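Local atomic coordinates of lipid-transfer protein (Thermomonospora curvata, PDB entry 6OK1), a protein that is a lipid-transfer protein of the thiolase-like fold family whose precise role is not established. Residues F111-G116 / E342-G347. Numbering follows the deposited sequence.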
loop_
_atom_site.group_PDB
_atom_site.type_symbol
_atom_site.label_atom_id
_atom_site.label_comp_id
_atom_site.label_asym_id
_atom_site.label_seq_id
_atom_site.Cartn_x
_atom_site.Cartn_y
_atom_site.Cartn_z
ATOM N N PHE A 111 -13.280 6.524 6.109
ATOM C CA PHE A 111 -13.271 5.563 7.199
ATOM C C PHE A 111 -14.307 5.927 8.250
ATOM O O PHE A 111 -14.828 7.054 8.297
ATOM C CB PHE A 111 -11.877 5.440 7.850
ATOM C CG PHE A 111 -11.175 6.751 8.127
ATOM C CD1 PHE A 111 -11.799 7.793 8.805
ATOM C CD2 PHE A 111 -9.832 6.900 7.787
ATOM C CE1 PHE A 111 -11.115 8.983 9.099
ATOM C CE2 PHE A 111 -9.132 8.075 8.086
ATOM C CZ PHE A 111 -9.786 9.129 8.738
ATOM N N ASN A 112 -14.586 4.947 9.106
ATOM C CA ASN A 112 -15.340 5.147 10.335
ATOM C C ASN A 112 -14.410 4.992 11.531
ATOM O O ASN A 112 -14.483 4.026 12.276
ATOM C CB ASN A 112 -16.468 4.134 10.422
ATOM C CG ASN A 112 -17.561 4.417 9.437
ATOM O OD1 ASN A 112 -17.982 5.567 9.272
ATOM N ND2 ASN A 112 -18.027 3.374 8.758
ATOM N N GLU A 113 -13.513 5.946 11.718
ATOM C CA GLU A 113 -12.562 5.839 12.814
ATOM C C GLU A 113 -13.182 6.142 14.168
ATOM O O GLU A 113 -12.654 5.686 15.173
ATOM C CB GLU A 113 -11.361 6.775 12.599
ATOM C CG GLU A 113 -10.332 6.259 11.626
ATOM C CD GLU A 113 -8.917 6.578 12.042
ATOM O OE1 GLU A 113 -8.089 5.656 11.970
ATOM O OE2 GLU A 113 -8.625 7.732 12.435
ATOM N N ARG A 114 -14.280 6.901 14.220
ATOM C CA ARG A 114 -14.925 7.150 15.505
ATOM C C ARG A 114 -15.899 6.050 15.895
ATOM O O ARG A 114 -15.923 5.637 17.057
ATOM C CB ARG A 114 -15.662 8.485 15.483
ATOM C CG ARG A 114 -16.079 8.953 16.904
ATOM C CD ARG A 114 -14.856 9.236 17.747
ATOM N NE ARG A 114 -15.106 9.575 19.144
ATOM C CZ ARG A 114 -15.345 8.695 20.113
ATOM N NH1 ARG A 114 -15.498 7.408 19.831
ATOM N NH2 ARG A 114 -15.442 9.115 21.371
ATOM N N SER A 115 -16.678 5.548 14.935
ATOM C CA SER A 115 -17.702 4.556 15.221
ATOM C C SER A 115 -17.272 3.115 14.970
ATOM O O SER A 115 -17.960 2.199 15.432
ATOM C CB SER A 115 -18.955 4.844 14.396
ATOM O OG SER A 115 -18.730 4.704 12.990
ATOM N N GLY A 116 -16.170 2.881 14.262
ATOM C CA GLY A 116 -15.759 1.510 13.952
ATOM C C GLY A 116 -15.034 0.866 15.124
ATOM O O GLY A 116 -14.352 1.532 15.900
ATOM N N GLU A 342 -11.672 20.883 12.526
ATOM C CA GLU A 342 -12.671 20.487 11.525
ATOM C C GLU A 342 -12.948 18.992 11.642
ATOM O O GLU A 342 -14.057 18.583 11.998
ATOM C CB GLU A 342 -12.220 20.850 10.107
ATOM C CG GLU A 342 -13.244 20.388 9.064
ATOM C CD GLU A 342 -12.879 20.753 7.646
ATOM O OE1 GLU A 342 -12.037 20.050 7.080
ATOM O OE2 GLU A 342 -13.442 21.713 7.090
ATOM N N ALA A 343 -11.946 18.165 11.355
ATOM C CA ALA A 343 -12.133 16.727 11.283
ATOM C C ALA A 343 -10.784 16.082 11.026
ATOM O O ALA A 343 -9.930 16.670 10.354
ATOM C CB ALA A 343 -13.097 16.328 10.158
ATOM N N TYR A 344 -10.624 14.865 11.536
ATOM C CA TYR A 344 -9.398 14.080 11.359
ATOM C C TYR A 344 -9.620 13.093 10.214
ATOM O O TYR A 344 -9.934 11.923 10.421
ATOM C CB TYR A 344 -9.051 13.363 12.656
ATOM C CG TYR A 344 -7.719 12.638 12.712
ATOM C CD1 TYR A 344 -6.605 13.080 12.000
ATOM C CD2 TYR A 344 -7.585 11.517 13.508
ATOM C CE1 TYR A 344 -5.379 12.396 12.098
ATOM C CE2 TYR A 344 -6.380 10.840 13.616
ATOM C CZ TYR A 344 -5.281 11.294 12.908
ATOM O OH TYR A 344 -4.088 10.625 13.035
ATOM N N ILE A 345 -9.454 13.580 8.976
ATOM C CA ILE A 345 -9.492 12.694 7.820
ATOM C C ILE A 345 -8.058 12.483 7.328
ATOM O O ILE A 345 -7.774 12.487 6.119
ATOM C CB ILE A 345 -10.406 13.247 6.714
ATOM C CG1 ILE A 345 -11.690 13.843 7.328
ATOM C CG2 ILE A 345 -10.736 12.134 5.742
ATOM C CD1 ILE A 345 -12.572 12.829 8.094
ATOM N N HIS A 346 -7.154 12.267 8.287
ATOM C CA HIS A 346 -5.742 11.986 8.035
ATOM C C HIS A 346 -5.179 12.915 6.960
ATOM O O HIS A 346 -4.435 12.477 6.066
ATOM C CB HIS A 346 -5.550 10.513 7.674
ATOM C CG HIS A 346 -5.890 9.572 8.787
ATOM N ND1 HIS A 346 -5.553 8.234 8.760
ATOM C CD2 HIS A 346 -6.539 9.772 9.960
ATOM C CE1 HIS A 346 -5.978 7.654 9.871
ATOM N NE2 HIS A 346 -6.583 8.564 10.612
ATOM N N GLY A 347 -5.508 14.214 7.071
ATOM C CA GLY A 347 -4.911 15.275 6.276
ATOM C C GLY A 347 -5.615 15.583 4.971
ATOM O O GLY A 347 -5.406 16.660 4.401
HETATM O O HOH W 1 -10.290 9.936 12.518
#
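His346 meets Glu113 and Phe111 in a polar and aromatic side-chain contact that joins the end of strand 104-112, in the N-terminal thiolase-like region, to the loop between helices 338-341 and 348-359 in the C-terminal one. His346 and Glu113 reach toward each other tip to tip: in the Glu113 conformer described, NE2 of His346 donates to OE2 of Glu113 at 2.9 Å, bent to an N-H...O angle of 145°. The N-H meets OE2 from above the carboxylate plane, with OE2 tilted somewhat from the imidazole plane; the two planes are 80° apart. In that conformer OE2 also accepts a bond from a water at 2.8 Å, which donates to the carbonyl O of Tyr344 too and thus ties the acid to the loop backbone. Phe111 presents its edge to His346, with CE2 over the centre of the imidazole, 3.4 Å above its plane, in an edge-to-face pair. A chi1 of 45° turns CG of Phe111 toward the loop, and CZ at the ring edge lies 3.3 Å from Tyr344 O, in the ring plane. CG of Glu113 sits over the centre of one phenyl face. Within the loop, the CD2 edge of His346 points at one face of Tyr344, with CD2 3.5 Å above that ring's centre. Tyr344 N is also hydrogen-bonded to Ser218 OG. The result is a histidine-carboxylate pair with aromatic packing, linking the two halves of a thiolase-like fold.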